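Local coordinates for protein cysteine protease-like VirA (Shigella flexneri, PDB 3EB8) that is a secreted Shigella virulence effector that promotes bacterial entry into epithelial cells and spreading between them, although its assigned activity as a tubulin-specific cysteine protease is disputed, at residues T156-N162 with H277-A283. Numbering follows the deposited sequence.
Sequences TKIYFNN and HIIKINA
Parallel β-pairing between strands distant in sequence is exemplified by 157-160 and 277-283, whose axes approach to 4.7 Å, their N-to-C directions 9° apart. A mainly helical connection separates them; 274-283 also pairs antiparallel with 300-312, within a mixed sheet of this EspG/VirA-family protein. Lys157 pairs with Ile278, continuing to Phe160 with Ile281. Hydrogen bonds donate alternately from each strand, Lys157 and Tyr159 using N and O toward residues flanking their partners: Lys157 N to His277 O (3.0 Å), Ile279 N to Lys157 O (2.9 Å), then Tyr159 N to Ile279 O, Ile281 N to Tyr159 O and Asn161 N to Ile281 O, each 2.8 Å. His277 N reaches Thr156 OG1 (3.3 Å), which also bonds Asp147. Asn161 and Asn162, both left-handed, form a type I' turn, starting a β-hairpin with 163-164; a water joins Asn162 N (2.8 Å) to Ile281 O (3.1 Å).

On one face Ile158 CG2 meets Ile279 CG2 (4.1 Å), while Phe160 (chi1 t) places CD1 4.0 Å from Ile281 CG2 and CZ 3.9 Å from Ala283 CB; helices 167-176 and 226-234 cover this side. On the other, with Tyr159 and Lys280 both chi1 m, Lys280 NZ stands 4.3 Å from the Tyr159 ring centroid, 15° off its normal, a cation-pi contact, and makes a weak hydrogen bond to Asn162 OD1 (2.9 Å). The pairing thus sets an apolar face against helices; opposite, Ile278 is buried on Leu307, whereas partly exposed Tyr159 and Lys280 supply cation-pi chemistry.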
loop_
_atom_site.group_PDB
_atom_site.type_symbol
_atom_site.label_atom_id
_atom_site.label_comp_id
_atom_site.label_asym_id
_atom_site.label_seq_id
_atom_site.Cartn_x
_atom_site.Cartn_y
_atom_site.Cartn_z
ATOM N N THR A 156 -9.976 -5.092 -3.887
ATOM C CA THR A 156 -9.068 -5.741 -2.928
ATOM C C THR A 156 -8.203 -6.829 -3.592
ATOM O O THR A 156 -8.720 -7.733 -4.269
ATOM C CB THR A 156 -9.835 -6.342 -1.697
ATOM O OG1 THR A 156 -10.493 -5.294 -0.968
ATOM C CG2 THR A 156 -8.886 -7.075 -0.759
ATOM N N LYS A 157 -6.889 -6.720 -3.416
ATOM C CA LYS A 157 -5.969 -7.765 -3.846
ATOM C C LYS A 157 -4.893 -7.975 -2.816
ATOM O O LYS A 157 -4.385 -7.024 -2.238
ATOM C CB LYS A 157 -5.328 -7.423 -5.178
ATOM C CG LYS A 157 -6.280 -7.536 -6.348
ATOM C CD LYS A 157 -5.611 -7.115 -7.646
ATOM C CE LYS A 157 -6.544 -7.317 -8.826
ATOM N NZ LYS A 157 -6.121 -6.467 -9.971
ATOM N N ILE A 158 -4.533 -9.227 -2.590
ATOM C CA ILE A 158 -3.575 -9.548 -1.558
ATOM C C ILE A 158 -2.488 -10.419 -2.139
ATOM O O ILE A 158 -2.773 -11.420 -2.796
ATOM C CB ILE A 158 -4.240 -10.283 -0.397
ATOM C CG1 ILE A 158 -5.396 -9.456 0.149
ATOM C CG2 ILE A 158 -3.196 -10.592 0.701
ATOM C CD1 ILE A 158 -6.475 -10.279 0.778
ATOM N N TYR A 159 -1.241 -10.040 -1.883
ATOM C CA TYR A 159 -0.090 -10.756 -2.421
ATOM C C TYR A 159 0.890 -11.174 -1.336
ATOM O O TYR A 159 1.163 -10.413 -0.418
ATOM C CB TYR A 159 0.665 -9.886 -3.417
ATOM C CG TYR A 159 -0.174 -9.343 -4.516
ATOM C CD1 TYR A 159 -0.787 -8.105 -4.392
ATOM C CD2 TYR A 159 -0.364 -10.063 -5.693
ATOM C CE1 TYR A 159 -1.577 -7.591 -5.413
ATOM C CE2 TYR A 159 -1.151 -9.558 -6.726
ATOM C CZ TYR A 159 -1.750 -8.317 -6.583
ATOM O OH TYR A 159 -2.539 -7.804 -7.588
ATOM N N PHE A 160 1.410 -12.388 -1.433
ATOM C CA PHE A 160 2.638 -12.694 -0.726
ATOM C C PHE A 160 3.750 -12.856 -1.748
ATOM O O PHE A 160 3.644 -13.666 -2.667
ATOM C CB PHE A 160 2.514 -13.952 0.121
ATOM C CG PHE A 160 3.789 -14.328 0.805
ATOM C CD1 PHE A 160 4.060 -13.889 2.081
ATOM C CD2 PHE A 160 4.727 -15.095 0.166
ATOM C CE1 PHE A 160 5.244 -14.225 2.699
ATOM C CE2 PHE A 160 5.905 -15.426 0.783
ATOM C CZ PHE A 160 6.165 -14.995 2.045
ATOM N N ASN A 161 4.812 -12.077 -1.595
ATOM C CA ASN A 161 5.922 -12.112 -2.543
ATOM C C ASN A 161 5.491 -12.115 -4.004
ATOM O O ASN A 161 5.910 -12.959 -4.783
ATOM C CB ASN A 161 6.860 -13.286 -2.242
ATOM C CG ASN A 161 8.119 -12.846 -1.508
ATOM O OD1 ASN A 161 9.011 -12.246 -2.114
ATOM N ND2 ASN A 161 8.193 -13.126 -0.199
ATOM N N ASN A 162 4.645 -11.163 -4.367
ATOM C CA ASN A 162 4.223 -11.006 -5.755
ATOM C C ASN A 162 3.349 -12.135 -6.270
ATOM O O ASN A 162 3.237 -12.343 -7.477
ATOM C CB ASN A 162 5.436 -10.829 -6.663
ATOM C CG ASN A 162 5.950 -9.410 -6.662
ATOM O OD1 ASN A 162 5.188 -8.466 -6.881
ATOM N ND2 ASN A 162 7.249 -9.247 -6.417
ATOM N N HIS A 277 -8.630 -2.680 -0.304
ATOM C CA HIS A 277 -7.206 -2.723 0.072
ATOM C C HIS A 277 -6.308 -3.396 -0.965
ATOM O O HIS A 277 -6.671 -4.417 -1.544
ATOM C CB HIS A 277 -7.016 -3.496 1.386
ATOM C CG HIS A 277 -7.559 -2.796 2.593
ATOM N ND1 HIS A 277 -6.752 -2.140 3.494
ATOM C CD2 HIS A 277 -8.825 -2.664 3.054
ATOM C CE1 HIS A 277 -7.499 -1.621 4.455
ATOM N NE2 HIS A 277 -8.761 -1.926 4.212
ATOM N N ILE A 278 -5.126 -2.837 -1.182
ATOM C CA ILE A 278 -4.084 -3.579 -1.873
ATOM C C ILE A 278 -2.977 -3.900 -0.872
ATOM O O ILE A 278 -2.267 -3.013 -0.389
ATOM C CB ILE A 278 -3.507 -2.846 -3.116
ATOM C CG1 ILE A 278 -4.427 -3.011 -4.338
ATOM C CG2 ILE A 278 -2.179 -3.480 -3.528
ATOM C CD1 ILE A 278 -5.763 -2.385 -4.214
ATOM N N ILE A 279 -2.841 -5.184 -0.576
ATOM C CA ILE A 279 -1.962 -5.655 0.476
ATOM C C ILE A 279 -0.840 -6.522 -0.076
ATOM O O ILE A 279 -1.080 -7.570 -0.653
ATOM C CB ILE A 279 -2.776 -6.435 1.529
ATOM C CG1 ILE A 279 -3.729 -5.467 2.238
ATOM C CG2 ILE A 279 -1.844 -7.139 2.524
ATOM C CD1 ILE A 279 -4.893 -6.147 2.937
ATOM N N LYS A 280 0.389 -6.063 0.086
ATOM C CA LYS A 280 1.548 -6.852 -0.312
ATOM C C LYS A 280 2.336 -7.267 0.925
ATOM O O LYS A 280 2.663 -6.429 1.762
ATOM C CB LYS A 280 2.436 -6.082 -1.287
ATOM C CG LYS A 280 1.781 -5.857 -2.644
ATOM C CD LYS A 280 2.757 -6.129 -3.789
ATOM C CE LYS A 280 2.012 -6.401 -5.099
ATOM N NZ LYS A 280 2.876 -6.931 -6.199
ATOM N N ILE A 281 2.605 -8.568 1.046
ATOM C CA ILE A 281 3.311 -9.117 2.190
ATOM C C ILE A 281 4.496 -9.899 1.684
ATOM O O ILE A 281 4.358 -10.691 0.746
ATOM C CB ILE A 281 2.403 -10.061 3.046
ATOM C CG1 ILE A 281 1.188 -9.307 3.573
ATOM C CG2 ILE A 281 3.181 -10.638 4.216
ATOM C CD1 ILE A 281 0.070 -10.166 4.066
ATOM N N ASN A 282 5.653 -9.667 2.313
ATOM C CA ASN A 282 6.881 -10.382 2.023
ATOM C C ASN A 282 7.554 -10.856 3.309
ATOM O O ASN A 282 7.430 -10.220 4.350
ATOM C CB ASN A 282 7.835 -9.496 1.227
ATOM C CG ASN A 282 7.304 -9.188 -0.160
ATOM O OD1 ASN A 282 7.303 -10.050 -1.033
ATOM N ND2 ASN A 282 6.835 -7.959 -0.367
ATOM N N ALA A 283 8.251 -11.982 3.239
ATOM C CA ALA A 283 8.974 -12.485 4.385
ATOM C C ALA A 283 10.266 -11.694 4.449
ATOM O O ALA A 283 10.718 -11.212 3.431
ATOM C CB ALA A 283 9.251 -13.963 4.209
HETATM O O HOH W 1 3.890 -9.630 -2.103
#